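Local atomic coordinates of ABC-type transport system, sugar-family extracellular solute-binding protein (Peptoclostridium difficile 630, PDB entry 6HNI), a protein that binds tyrosine as the extracellular substrate-binding lipoprotein of an ABC-type transport system and also has adhesive properties. Residues Q64-D69 against Q74-K79; I158-N163 against D174-Y179; K186-G191 against G207-L212; E197-I202 against S228-E233. The protein carries 1 engineered substitution. All blocks are in the same frame, centred on the assembly; numbering follows the deposited sequence. Where two conformers were deposited one is given.

Interaction 1. Residues Q64-D69 against Q74-K79. With EDO (1,2-ethanediol), chain E.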
loop_
_atom_site.group_PDB
_atom_site.type_symbol
_atom_site.label_atom_id
_atom_site.label_comp_id
_atom_site.label_asym_id
_atom_site.label_seq_id
_atom_site.Cartn_x
_atom_site.Cartn_y
_atom_site.Cartn_z
ATOM N N GLN A 64 1.026 -15.862 7.899
ATOM C CA GLN A 64 2.328 -16.108 7.240
ATOM C C GLN A 64 2.843 -14.834 6.597
ATOM O O GLN A 64 2.160 -14.190 5.799
ATOM C CB GLN A 64 2.227 -17.195 6.174
ATOM C CG GLN A 64 1.777 -18.557 6.682
ATOM C CD GLN A 64 2.832 -19.281 7.479
ATOM O OE1 GLN A 64 4.016 -19.147 7.187
ATOM N NE2 GLN A 64 2.424 -20.148 8.426
ATOM N N ASN A 65 4.060 -14.471 6.986
ATOM C CA ASN A 65 4.775 -13.287 6.482
ATOM C C ASN A 65 5.896 -13.789 5.562
ATOM O O ASN A 65 6.702 -14.622 5.949
ATOM C CB ASN A 65 5.304 -12.527 7.671
ATOM C CG ASN A 65 6.044 -11.230 7.313
ATOM O OD1 ASN A 65 6.341 -10.931 6.163
ATOM N ND2 ASN A 65 6.365 -10.461 8.334
ATOM N N ALA A 66 5.914 -13.267 4.342
ATOM C CA ALA A 66 6.960 -13.633 3.349
ATOM C C ALA A 66 8.295 -12.941 3.577
ATOM O O ALA A 66 9.243 -13.231 2.868
ATOM C CB ALA A 66 6.492 -13.367 1.959
ATOM N N GLN A 67 8.329 -11.975 4.484
ATOM C CA GLN A 67 9.529 -11.164 4.742
ATOM C C GLN A 67 10.130 -10.559 3.473
ATOM O O GLN A 67 11.381 -10.498 3.311
ATOM C CB GLN A 67 10.547 -11.979 5.535
ATOM C CG GLN A 67 10.072 -12.368 6.923
ATOM C CD GLN A 67 11.126 -13.150 7.678
ATOM O OE1 GLN A 67 11.166 -14.366 7.614
ATOM N NE2 GLN A 67 12.015 -12.447 8.357
ATOM N N ASN A 68 9.250 -10.069 2.617
ATOM C CA ASN A 68 9.575 -9.399 1.350
ATOM C C ASN A 68 10.193 -10.292 0.296
ATOM O O ASN A 68 10.671 -9.796 -0.731
ATOM C CB ASN A 68 10.421 -8.117 1.535
ATOM C CG ASN A 68 9.699 -6.864 1.085
ATOM O OD1 ASN A 68 8.678 -6.912 0.398
ATOM N ND2 ASN A 68 10.247 -5.715 1.453
ATOM N N ASP A 69 10.180 -11.595 0.502
ATOM C CA ASP A 69 10.777 -12.565 -0.428
ATOM C C ASP A 69 9.713 -13.064 -1.410
ATOM O O ASP A 69 8.757 -13.767 -1.011
ATOM C CB ASP A 69 11.305 -13.758 0.379
ATOM C CG ASP A 69 12.103 -14.732 -0.461
ATOM O OD1 ASP A 69 13.157 -14.325 -0.968
ATOM O OD2 ASP A 69 11.634 -15.880 -0.656
ATOM N N GLN A 74 4.932 -17.265 -2.885
ATOM C CA GLN A 74 4.410 -18.370 -3.677
ATOM C C GLN A 74 4.345 -19.654 -2.868
ATOM O O GLN A 74 3.329 -20.376 -2.973
ATOM C CB GLN A 74 5.288 -18.571 -4.913
ATOM C CG GLN A 74 5.271 -17.340 -5.824
ATOM C CD GLN A 74 4.094 -17.255 -6.754
ATOM O OE1 GLN A 74 3.325 -18.203 -6.942
ATOM N NE2 GLN A 74 3.934 -16.079 -7.379
ATOM N N SER A 75 5.333 -19.945 -2.044
ATOM C CA SER A 75 5.279 -21.153 -1.192
ATOM C C SER A 75 4.204 -21.013 -0.139
ATOM O O SER A 75 3.566 -22.043 0.167
ATOM C CB SER A 75 6.626 -21.457 -0.548
ATOM O OG SER A 75 7.118 -20.420 0.265
ATOM N N ILE A 76 3.992 -19.840 0.438
ATOM C CA ILE A 76 2.895 -19.663 1.442
ATOM C C ILE A 76 1.610 -20.016 0.742
ATOM O O ILE A 76 0.749 -20.719 1.339
ATOM C CB ILE A 76 2.863 -18.212 1.974
ATOM C CG1 ILE A 76 4.078 -17.937 2.898
ATOM C CG2 ILE A 76 1.532 -17.887 2.609
ATOM C CD1 ILE A 76 4.336 -16.492 3.197
ATOM N N ALA A 77 1.382 -19.464 -0.433
ATOM C CA ALA A 77 0.105 -19.629 -1.154
ATOM C C ALA A 77 -0.100 -21.059 -1.539
ATOM O O ALA A 77 -1.214 -21.619 -1.390
ATOM C CB ALA A 77 0.042 -18.734 -2.366
ATOM N N SER A 78 0.913 -21.725 -2.039
ATOM C CA SER A 78 0.882 -23.136 -2.351
ATOM C C SER A 78 0.437 -23.992 -1.138
ATOM O O SER A 78 -0.387 -24.895 -1.291
ATOM C CB SER A 78 2.273 -23.616 -2.810
ATOM O OG SER A 78 2.296 -25.012 -3.034
ATOM N N LYS A 79 1.023 -23.710 0.020
ATOM C CA LYS A 79 0.723 -24.472 1.220
ATOM C C LYS A 79 -0.711 -24.158 1.680
ATOM O O LYS A 79 -1.432 -25.075 2.112
ATOM C CB LYS A 79 1.742 -24.139 2.306
ATOM C CG LYS A 79 1.571 -24.897 3.610
ATOM C CD LYS A 79 1.618 -26.390 3.373
ATOM C CE LYS A 79 1.937 -27.211 4.635
ATOM N NZ LYS A 79 1.067 -26.861 5.788
HETATM C C1 EDO E . 10.004 -8.083 8.110
HETATM O O1 EDO E . 8.623 -8.445 7.801
HETATM C C2 EDO E . 10.971 -8.254 6.930
HETATM O O2 EDO E . 12.028 -9.185 7.171
#
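This is an apolar contact of a helix with the edge strand that precedes it: Ile76, on helix 70-82, packs against the end of strand 59-65 and the turn that follows. Its CG2 lies 3.7 Å from Gln64 CB, and CD1 sits equally near that same carbon, so Gln64 CB rests on the isoleucine, touching both of its methyls. CD1 then reaches on over the backbone, 3.8 Å from Ala66 N, and meets Ala66 CB at 4.0 Å. With CG1 anti to the carbonyl carbon (chi1 -71°) and the chain extended beyond it, this methyl can span both residues. The amide of Gln64 bends aside at chi2, and its NE2 bonds to Asp62. Strand, turn and helix here form one link of the parallel alpha/beta lobe, strand 59-65 being outermost in its five-stranded sheet. A type I' turn from Ala66 to Asp69 makes the connection, and Asp69 N-caps the helix. Asn65 OD1 closes an Asx turn with Gln67 N at 2.8 Å, the donor standing 47° out of the carbonyl plane. That leaves Asn65 ND2 to donate to O1 of a 1,2-ethanediol, 3.1 Å away, probably from the crystallisation liquor; Glu33 N also bonds this molecule.

Interaction 2. Residues I158-N163 against D174-Y179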
loop_
_atom_site.group_PDB
_atom_site.type_symbol
_atom_site.label_atom_id
_atom_site.label_comp_id
_atom_site.label_asym_id
_atom_site.label_seq_id
_atom_site.Cartn_x
_atom_site.Cartn_y
_atom_site.Cartn_z
ATOM N N ILE A 158 9.657 16.458 -10.288
ATOM C CA ILE A 158 9.240 15.435 -9.310
ATOM C C ILE A 158 10.046 14.161 -9.610
ATOM O O ILE A 158 9.981 13.650 -10.722
ATOM C CB ILE A 158 7.729 15.110 -9.440
ATOM C CG1 ILE A 158 6.903 16.390 -9.246
ATOM C CG2 ILE A 158 7.324 14.034 -8.438
ATOM C CD1 ILE A 158 5.469 16.253 -9.674
ATOM N N GLY A 159 10.750 13.636 -8.612
ATOM C CA GLY A 159 11.361 12.330 -8.737
ATOM C C GLY A 159 10.425 11.212 -8.259
ATOM O O GLY A 159 9.606 11.439 -7.354
ATOM N N VAL A 160 10.635 10.052 -8.819
ATOM C CA VAL A 160 9.921 8.832 -8.335
ATOM C C VAL A 160 10.863 7.643 -8.467
ATOM O O VAL A 160 11.336 7.317 -9.565
ATOM C CB VAL A 160 8.600 8.639 -9.091
ATOM C CG1 VAL A 160 8.730 8.402 -10.564
ATOM C CG2 VAL A 160 7.856 7.472 -8.464
ATOM N N MET A 161 11.134 6.989 -7.344
ATOM C CA MET A 161 11.825 5.706 -7.305
ATOM C C MET A 161 10.794 4.615 -7.019
ATOM O O MET A 161 9.937 4.786 -6.132
ATOM C CB MET A 161 12.963 5.728 -6.261
ATOM C CG MET A 161 13.765 4.464 -6.217
ATOM S SD MET A 161 15.329 4.618 -5.329
ATOM C CE MET A 161 14.711 4.887 -3.687
ATOM N N TYR A 162 10.899 3.516 -7.749
ATOM C CA TYR A 162 9.886 2.438 -7.606
ATOM C C TYR A 162 10.472 1.137 -8.104
ATOM O O TYR A 162 11.480 1.108 -8.850
ATOM C CB TYR A 162 8.679 2.814 -8.399
ATOM C CG TYR A 162 8.844 2.850 -9.877
ATOM C CD1 TYR A 162 9.519 3.918 -10.500
ATOM C CD2 TYR A 162 8.409 1.808 -10.668
ATOM C CE1 TYR A 162 9.681 3.942 -11.866
ATOM C CE2 TYR A 162 8.570 1.833 -12.041
ATOM C CZ TYR A 162 9.203 2.916 -12.641
ATOM O OH TYR A 162 9.329 2.921 -14.002
ATOM N N ASN A 163 9.833 0.043 -7.758
ATOM C CA ASN A 163 10.160 -1.323 -8.169
ATOM C C ASN A 163 9.540 -1.605 -9.522
ATOM O O ASN A 163 8.318 -1.697 -9.629
ATOM C CB ASN A 163 9.607 -2.304 -7.106
ATOM C CG ASN A 163 10.042 -3.741 -7.320
ATOM O OD1 ASN A 163 10.648 -4.081 -8.349
ATOM N ND2 ASN A 163 9.681 -4.608 -6.363
ATOM N N ASP A 174 2.647 5.765 -14.158
ATOM C CA ASP A 174 1.946 6.260 -15.372
ATOM C C ASP A 174 1.007 7.418 -15.019
ATOM O O ASP A 174 0.913 8.401 -15.770
ATOM C CB ASP A 174 1.125 5.174 -16.034
ATOM C CG ASP A 174 1.945 4.179 -16.746
ATOM O OD1 ASP A 174 3.135 4.423 -16.981
ATOM O OD2 ASP A 174 1.391 3.115 -17.087
ATOM N N ALA A 175 0.266 7.253 -13.907
ATOM C CA ALA A 175 -0.628 8.317 -13.405
ATOM C C ALA A 175 0.129 9.593 -13.060
ATOM O O ALA A 175 -0.348 10.697 -13.370
ATOM C CB ALA A 175 -1.456 7.843 -12.235
ATOM N N LEU A 176 1.294 9.435 -12.430
ATOM C CA LEU A 176 2.129 10.578 -12.122
ATOM C C LEU A 176 2.569 11.327 -13.378
ATOM O O LEU A 176 2.525 12.575 -13.443
ATOM C CB LEU A 176 3.346 10.125 -11.337
ATOM C CG LEU A 176 4.331 11.192 -10.965
ATOM C CD1 LEU A 176 3.730 12.256 -10.106
ATOM C CD2 LEU A 176 5.492 10.571 -10.222
ATOM N N LYS A 177 2.999 10.565 -14.378
ATOM C CA LYS A 177 3.426 11.188 -15.643
ATOM C C LYS A 177 2.267 11.860 -16.344
ATOM O O LYS A 177 2.451 12.922 -16.956
ATOM C CB LYS A 177 4.108 10.196 -16.556
ATOM C CG LYS A 177 5.450 9.719 -16.033
ATOM C CD LYS A 177 5.889 8.400 -16.603
ATOM C CE LYS A 177 6.517 8.491 -17.950
ATOM N NZ LYS A 177 7.220 7.193 -18.216
ATOM N N GLU A 178 1.063 11.279 -16.287
ATOM C CA GLU A 178 -0.087 11.916 -16.886
ATOM C C GLU A 178 -0.415 13.244 -16.192
ATOM O O GLU A 178 -0.638 14.280 -16.868
ATOM C CB GLU A 178 -1.306 10.973 -16.836
ATOM C CG GLU A 178 -2.586 11.571 -17.376
ATOM C CD GLU A 178 -2.618 11.637 -18.897
ATOM O OE1 GLU A 178 -1.599 11.296 -19.566
ATOM O OE2 GLU A 178 -3.680 12.034 -19.428
ATOM N N TYR A 179 -0.420 13.245 -14.869
ATOM C CA TYR A 179 -0.630 14.463 -14.113
ATOM C C TYR A 179 0.424 15.527 -14.462
ATOM O O TYR A 179 0.102 16.696 -14.665
ATOM C CB TYR A 179 -0.600 14.177 -12.619
ATOM C CG TYR A 179 -0.850 15.359 -11.706
ATOM C CD1 TYR A 179 0.171 16.225 -11.394
ATOM C CD2 TYR A 179 -2.080 15.564 -11.095
ATOM C CE1 TYR A 179 -0.021 17.276 -10.545
ATOM C CE2 TYR A 179 -2.277 16.624 -10.245
ATOM C CZ TYR A 179 -1.234 17.481 -9.975
ATOM O OH TYR A 179 -1.372 18.559 -9.150
#
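Leu176 pushes its CD2 methyl against the branch of Val160, 3.8 Å from Val160 CB and 3.9 Å from Val160 CG1. The two side chains reach toward each other tip to tip, the leucine coming down from the helix and the valine rising from the strand. Val160 has CG1 between its backbone N and carbonyl carbon (chi1 63°), which turns that methyl, with CB, toward Leu176 CD2. Ile158, two residues earlier and on the same face of the strand, adds a looser touch, its CG2 4.3 Å from Leu176 CD2. Strand 157-163 and helix 167-183 are the first two elements of a beta-alpha-beta unit that strand 186-192 completes, and this contact lies on the sheet-facing side of the helix. Ile158, Val160 and Leu176 are all buried. Val173 of the same helix also packs on Val160, and Leu145 of helix 141-145 touches Leu176. Farther along the strand the chemistry turns polar: the ring of Tyr162 has Val160 O at its edge, in plane. Its hydroxyl bonds to Glu189, which lies outside both segments on strand 186-192 and also pairs with Lys177, tying helix 167-183 to that neighbouring strand.

Interaction 3. Residues K186-G191 against G207-L212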
loop_
_atom_site.group_PDB
_atom_site.type_symbol
_atom_site.label_atom_id
_atom_site.label_comp_id
_atom_site.label_asym_id
_atom_site.label_seq_id
_atom_site.Cartn_x
_atom_site.Cartn_y
_atom_site.Cartn_z
ATOM N N LYS A 186 7.958 18.192 -14.662
ATOM C CA LYS A 186 8.873 17.183 -15.195
ATOM C C LYS A 186 8.938 16.008 -14.206
ATOM O O LYS A 186 8.927 16.223 -13.004
ATOM C CB LYS A 186 10.269 17.798 -15.330
ATOM C CG LYS A 186 11.322 16.866 -15.899
ATOM C CD LYS A 186 12.489 17.705 -16.419
ATOM C CE LYS A 186 13.570 16.852 -17.030
ATOM N NZ LYS A 186 14.430 16.327 -15.946
ATOM N N VAL A 187 9.023 14.784 -14.701
ATOM C CA VAL A 187 9.180 13.630 -13.818
ATOM C C VAL A 187 10.521 12.977 -14.138
ATOM O O VAL A 187 10.837 12.757 -15.310
ATOM C CB VAL A 187 8.070 12.586 -14.040
ATOM C CG1 VAL A 187 8.280 11.314 -13.207
ATOM C CG2 VAL A 187 6.746 13.229 -13.739
ATOM N N VAL A 188 11.293 12.682 -13.114
ATOM C CA VAL A 188 12.522 11.893 -13.241
ATOM C C VAL A 188 12.307 10.551 -12.529
ATOM O O VAL A 188 12.053 10.525 -11.315
ATOM C CB VAL A 188 13.708 12.633 -12.605
ATOM C CG1 VAL A 188 14.964 11.810 -12.757
ATOM C CG2 VAL A 188 13.890 13.998 -13.242
ATOM N N GLU A 189 12.365 9.469 -13.297
ATOM C CA GLU A 189 12.145 8.119 -12.798
ATOM C C GLU A 189 13.416 7.405 -12.438
ATOM O O GLU A 189 14.437 7.551 -13.180
ATOM C CB GLU A 189 11.475 7.238 -13.843
ATOM C CG GLU A 189 10.125 7.662 -14.274
ATOM C CD GLU A 189 9.630 6.777 -15.403
ATOM O OE1 GLU A 189 9.543 5.535 -15.241
ATOM O OE2 GLU A 189 9.344 7.322 -16.470
ATOM N N LYS A 190 13.374 6.645 -11.352
ATOM C CA LYS A 190 14.455 5.735 -11.024
ATOM C C LYS A 190 13.854 4.366 -10.708
ATOM O O LYS A 190 13.400 4.088 -9.592
ATOM C CB LYS A 190 15.305 6.278 -9.883
ATOM C CG LYS A 190 16.517 5.447 -9.515
ATOM C CD LYS A 190 17.500 5.372 -10.674
ATOM C CE LYS A 190 18.818 4.683 -10.288
ATOM N NZ LYS A 190 19.633 4.256 -11.459
ATOM N N GLY A 191 13.804 3.525 -11.725
ATOM C CA GLY A 191 13.362 2.168 -11.583
ATOM C C GLY A 191 14.433 1.284 -10.997
ATOM O O GLY A 191 15.565 1.254 -11.522
ATOM N N GLY A 207 20.161 16.626 -6.768
ATOM C CA GLY A 207 20.622 17.572 -7.725
ATOM C C GLY A 207 19.720 17.573 -8.901
ATOM O O GLY A 207 19.824 18.497 -9.685
ATOM N N LYS A 208 18.835 16.562 -9.060
ATOM C CA LYS A 208 18.027 16.480 -10.255
ATOM C C LYS A 208 16.541 16.755 -10.046
ATOM O O LYS A 208 15.821 16.896 -11.022
ATOM C CB LYS A 208 18.164 15.124 -10.904
ATOM C CG LYS A 208 19.558 14.796 -11.406
ATOM C CD LYS A 208 19.571 13.420 -12.026
ATOM C CE LYS A 208 18.760 13.337 -13.320
ATOM N NZ LYS A 208 18.464 11.923 -13.679
ATOM N N ILE A 209 16.085 16.777 -8.792
ATOM C CA ILE A 209 14.648 16.902 -8.461
ATOM C C ILE A 209 14.421 17.944 -7.377
ATOM O O ILE A 209 15.345 18.264 -6.585
ATOM C CB ILE A 209 14.030 15.536 -8.010
ATOM C CG1 ILE A 209 14.573 15.082 -6.631
ATOM C CG2 ILE A 209 14.247 14.531 -9.115
ATOM C CD1 ILE A 209 13.963 13.772 -6.094
ATOM N N ASP A 210 13.164 18.432 -7.312
ATOM C CA ASP A 210 12.775 19.378 -6.302
ATOM C C ASP A 210 12.023 18.667 -5.146
ATOM O O ASP A 210 12.010 19.165 -4.010
ATOM C CB ASP A 210 11.872 20.443 -6.921
ATOM C CG ASP A 210 12.545 21.238 -8.067
ATOM O OD1 ASP A 210 13.748 21.574 -7.918
ATOM O OD2 ASP A 210 11.865 21.547 -9.092
ATOM N N VAL A 211 11.349 17.557 -5.483
ATOM C CA VAL A 211 10.518 16.796 -4.529
ATOM C C VAL A 211 10.518 15.344 -4.997
ATOM O O VAL A 211 10.626 15.070 -6.190
ATOM C CB VAL A 211 9.094 17.404 -4.495
ATOM C CG1 VAL A 211 8.352 17.134 -5.803
ATOM C CG2 VAL A 211 8.263 16.851 -3.318
ATOM N N LEU A 212 10.425 14.428 -4.028
ATOM C CA LEU A 212 10.278 12.983 -4.288
ATOM C C LEU A 212 8.840 12.579 -3.982
ATOM O O LEU A 212 8.328 12.988 -2.925
ATOM C CB LEU A 212 11.168 12.187 -3.428
ATOM C CG LEU A 212 11.274 10.719 -3.789
ATOM C CD1 LEU A 212 12.028 10.427 -5.061
ATOM C CD2 LEU A 212 11.894 9.948 -2.641
HETATM O O HOH W 1 16.450 16.915 -13.660
#
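Lys208 and Ile209 meet Val188 from two directions, the lysine across its CG1 methyl and the isoleucine at its CB and CG2. After Gly207, which has a positive phi, comes Lys208, its chain bent at chi3 (68°) and crossing Val188 at about a right angle. The end of the lysine lies over one methyl of the valine, NZ being 3.6 Å from Val188 CG1 and CE 4.1 Å from it. The backbone of the same residue is engaged too: Lys208 O accepts a 2.7 Å hydrogen bond from a water that in turn takes a weak one from Lys186 NZ at 3.1 Å. This bridge joins the two segments at their solvent side. Ile209 follows, and here the contact turns inward and apolar. Its CG2, anti to the carbonyl carbon, stands 4.0 Å from Val188 CB and 4.2 Å from Val188 CG2. Asp210 is engaged elsewhere: its OD2 accepts from the backbone N of Lys156 and of Thr157. With Val211 and Leu212 the chain enters strand 211-214. In the four-stranded parallel sheet, strand 157-163 lies between strands 186-192 and 211-214, so the two segments do not pair; Val188 and Ile209 meet across one face of that strand, over Gly159. Leu205 of helix 198-205 packs on Val188, and Leu212 leans on Ile202 of that helix.

Interaction 4. Residues E197-I202 against S228-E233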
loop_
_atom_site.group_PDB
_atom_site.type_symbol
_atom_site.label_atom_id
_atom_site.label_comp_id
_atom_site.label_asym_id
_atom_site.label_seq_id
_atom_site.Cartn_x
_atom_site.Cartn_y
_atom_site.Cartn_z
ATOM N N GLU A 197 19.689 -1.566 -4.304
ATOM C CA GLU A 197 19.731 -0.417 -5.215
ATOM C C GLU A 197 19.192 0.856 -4.652
ATOM O O GLU A 197 19.292 1.870 -5.293
ATOM C CB GLU A 197 18.993 -0.720 -6.517
ATOM C CG GLU A 197 19.581 -1.799 -7.388
ATOM C CD GLU A 197 18.651 -2.218 -8.506
ATOM O OE1 GLU A 197 18.865 -1.890 -9.679
ATOM O OE2 GLU A 197 17.687 -2.899 -8.236
ATOM N N VAL A 198 18.586 0.845 -3.464
ATOM C CA VAL A 198 17.956 2.035 -2.922
ATOM C C VAL A 198 18.965 3.180 -2.708
ATOM O O VAL A 198 18.673 4.329 -3.079
ATOM C CB VAL A 198 17.188 1.700 -1.621
ATOM C CG1 VAL A 198 16.753 2.944 -0.860
ATOM C CG2 VAL A 198 15.970 0.836 -1.974
ATOM N N ASN A 199 20.126 2.876 -2.113
ATOM C CA ASN A 199 21.090 3.931 -1.760
ATOM C C ASN A 199 21.483 4.730 -2.989
ATOM O O ASN A 199 21.318 5.977 -3.034
ATOM C CB ASN A 199 22.302 3.314 -1.105
ATOM C CG ASN A 199 23.272 4.357 -0.546
ATOM O OD1 ASN A 199 23.680 5.276 -1.271
ATOM N ND2 ASN A 199 23.612 4.253 0.745
ATOM N N GLN A 200 21.940 4.032 -4.017
ATOM C CA GLN A 200 22.418 4.753 -5.210
ATOM C C GLN A 200 21.236 5.390 -5.975
ATOM O O GLN A 200 21.376 6.430 -6.611
ATOM C CB GLN A 200 23.176 3.789 -6.087
ATOM C CG GLN A 200 23.924 4.459 -7.214
ATOM C CD GLN A 200 23.045 4.726 -8.399
ATOM O OE1 GLN A 200 22.018 4.053 -8.590
ATOM N NE2 GLN A 200 23.462 5.707 -9.239
ATOM N N GLY A 201 20.049 4.778 -5.871
ATOM C CA GLY A 201 18.897 5.323 -6.532
ATOM C C GLY A 201 18.476 6.670 -6.003
ATOM O O GLY A 201 18.310 7.613 -6.772
ATOM N N ILE A 202 18.267 6.778 -4.687
ATOM C CA ILE A 202 17.944 8.078 -4.111
ATOM C C ILE A 202 19.119 9.069 -4.272
ATOM O O ILE A 202 18.903 10.226 -4.592
ATOM C CB ILE A 202 17.388 8.016 -2.663
ATOM C CG1 ILE A 202 16.913 9.359 -2.111
ATOM C CG2 ILE A 202 18.377 7.407 -1.699
ATOM C CD1 ILE A 202 15.817 10.051 -2.907
ATOM N N SER A 228 14.491 8.526 3.521
ATOM C CA SER A 228 14.298 9.707 4.348
ATOM C C SER A 228 15.631 10.361 4.765
ATOM O O SER A 228 15.804 11.579 4.659
ATOM C CB SER A 228 13.482 9.360 5.615
ATOM O OG SER A 228 13.486 10.446 6.540
ATOM N N LYS A 229 16.549 9.550 5.250
ATOM C CA LYS A 229 17.811 10.049 5.766
ATOM C C LYS A 229 18.572 10.796 4.657
ATOM O O LYS A 229 19.030 11.934 4.849
ATOM C CB LYS A 229 18.651 8.889 6.335
ATOM C CG LYS A 229 19.837 9.326 7.132
ATOM C CD LYS A 229 19.524 9.712 8.551
ATOM C CE LYS A 229 20.820 10.147 9.219
ATOM N NZ LYS A 229 20.600 10.420 10.653
ATOM N N ILE A 230 18.700 10.164 3.495
ATOM C CA ILE A 230 19.433 10.787 2.385
ATOM C C ILE A 230 18.668 11.995 1.805
ATOM O O ILE A 230 19.248 13.043 1.477
ATOM C CB ILE A 230 19.769 9.757 1.283
ATOM C CG1 ILE A 230 20.755 8.713 1.844
ATOM C CG2 ILE A 230 20.384 10.421 0.051
ATOM C CD1 ILE A 230 20.901 7.455 1.049
ATOM N N ALA A 231 17.358 11.867 1.656
ATOM C CA ALA A 231 16.588 12.982 1.108
ATOM C C ALA A 231 16.653 14.214 2.004
ATOM O O ALA A 231 16.840 15.341 1.514
ATOM C CB ALA A 231 15.137 12.570 0.898
ATOM N N THR A 232 16.485 14.004 3.302
ATOM C CA THR A 232 16.379 15.073 4.264
ATOM C C THR A 232 17.729 15.785 4.409
ATOM O O THR A 232 17.776 17.006 4.548
ATOM C CB THR A 232 15.840 14.563 5.620
ATOM O OG1 THR A 232 14.607 13.893 5.381
ATOM C CG2 THR A 232 15.570 15.700 6.576
ATOM N N GLU A 233 18.818 15.027 4.373
ATOM C CA GLU A 233 20.186 15.607 4.383
ATOM C C GLU A 233 20.444 16.559 3.207
ATOM O O GLU A 233 21.130 17.556 3.354
ATOM C CB GLU A 233 21.253 14.496 4.413
ATOM C CG GLU A 233 21.475 13.967 5.815
ATOM C CD GLU A 233 22.676 13.056 6.005
ATOM O OE1 GLU A 233 23.438 12.818 5.045
ATOM O OE2 GLU A 233 22.848 12.571 7.152
#
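The apolar part of the contact comes down to two isoleucines, one from each helix. Ile202 CG2 lies 3.7 Å from Ile230 CD1 and 4.0 Å from both CB and CG2 of Ile230, so a single methyl of Ile202 settles into the bend of its partner. The two side chains slide past each other in opposite directions. On Ile202, CG1 stands anti to the backbone N (chi1 -174°) and the long branch leads off toward strand 211-214, leaving CG2 as the group that does the touching. On Ile230 it is the long branch that reaches across, CG1 being anti to the carbonyl carbon with CD1 extended at its end. A polar neighbour, the amide of Asn199, one turn before Ile202, comes to the same methyl: ND2 lies 4.2 Å from Ile230 CD1, a van der Waals approach at the exposed margin. Helices 198-205 and 224-233 belong to one of the two alpha/beta lobes of a periplasmic-binding-protein fold, the lobe built on the four-stranded parallel sheet; the two lobes close around the bound tyrosine. Val198 adds a further link between the helices by packing on Ile226 and Val227.

The hydrogen bonds do not link the two segments. Ser228 O takes two bonds from Thr232: the ordinary helical one from Thr232 N, 2.9 Å, and a second from Thr232 OG1, 2.7 Å. The two donors arrive from opposite faces of the carbonyl plane, and the hydroxyl is tilted 31° from it. Ser228 OG bonds to Gly249 O, while Thr232 packs on Ile297 and Ala300 of helix 295-300.

How the interactions relate
Interaction 1 stands apart, in the lobe of the five-stranded sheet, its centre about 29 Å from those of interactions 2 and 4. The other three share the second lobe. Interaction 2 is the fully buried one and purely aliphatic; interactions 1, 3 and 4 are only partly buried and bring in polar groups at their margins, with a water bridge in interaction 3 alone. Interactions 2 and 3 act on neighbouring strands of one sheet, joined by the bond from Lys190 N to Val160 O. Helix 198-205, half of interaction 4, lies against both: Met161 SD packs on its backbone, and Lys190 CE lies 3.8 Å from Gly201 CA.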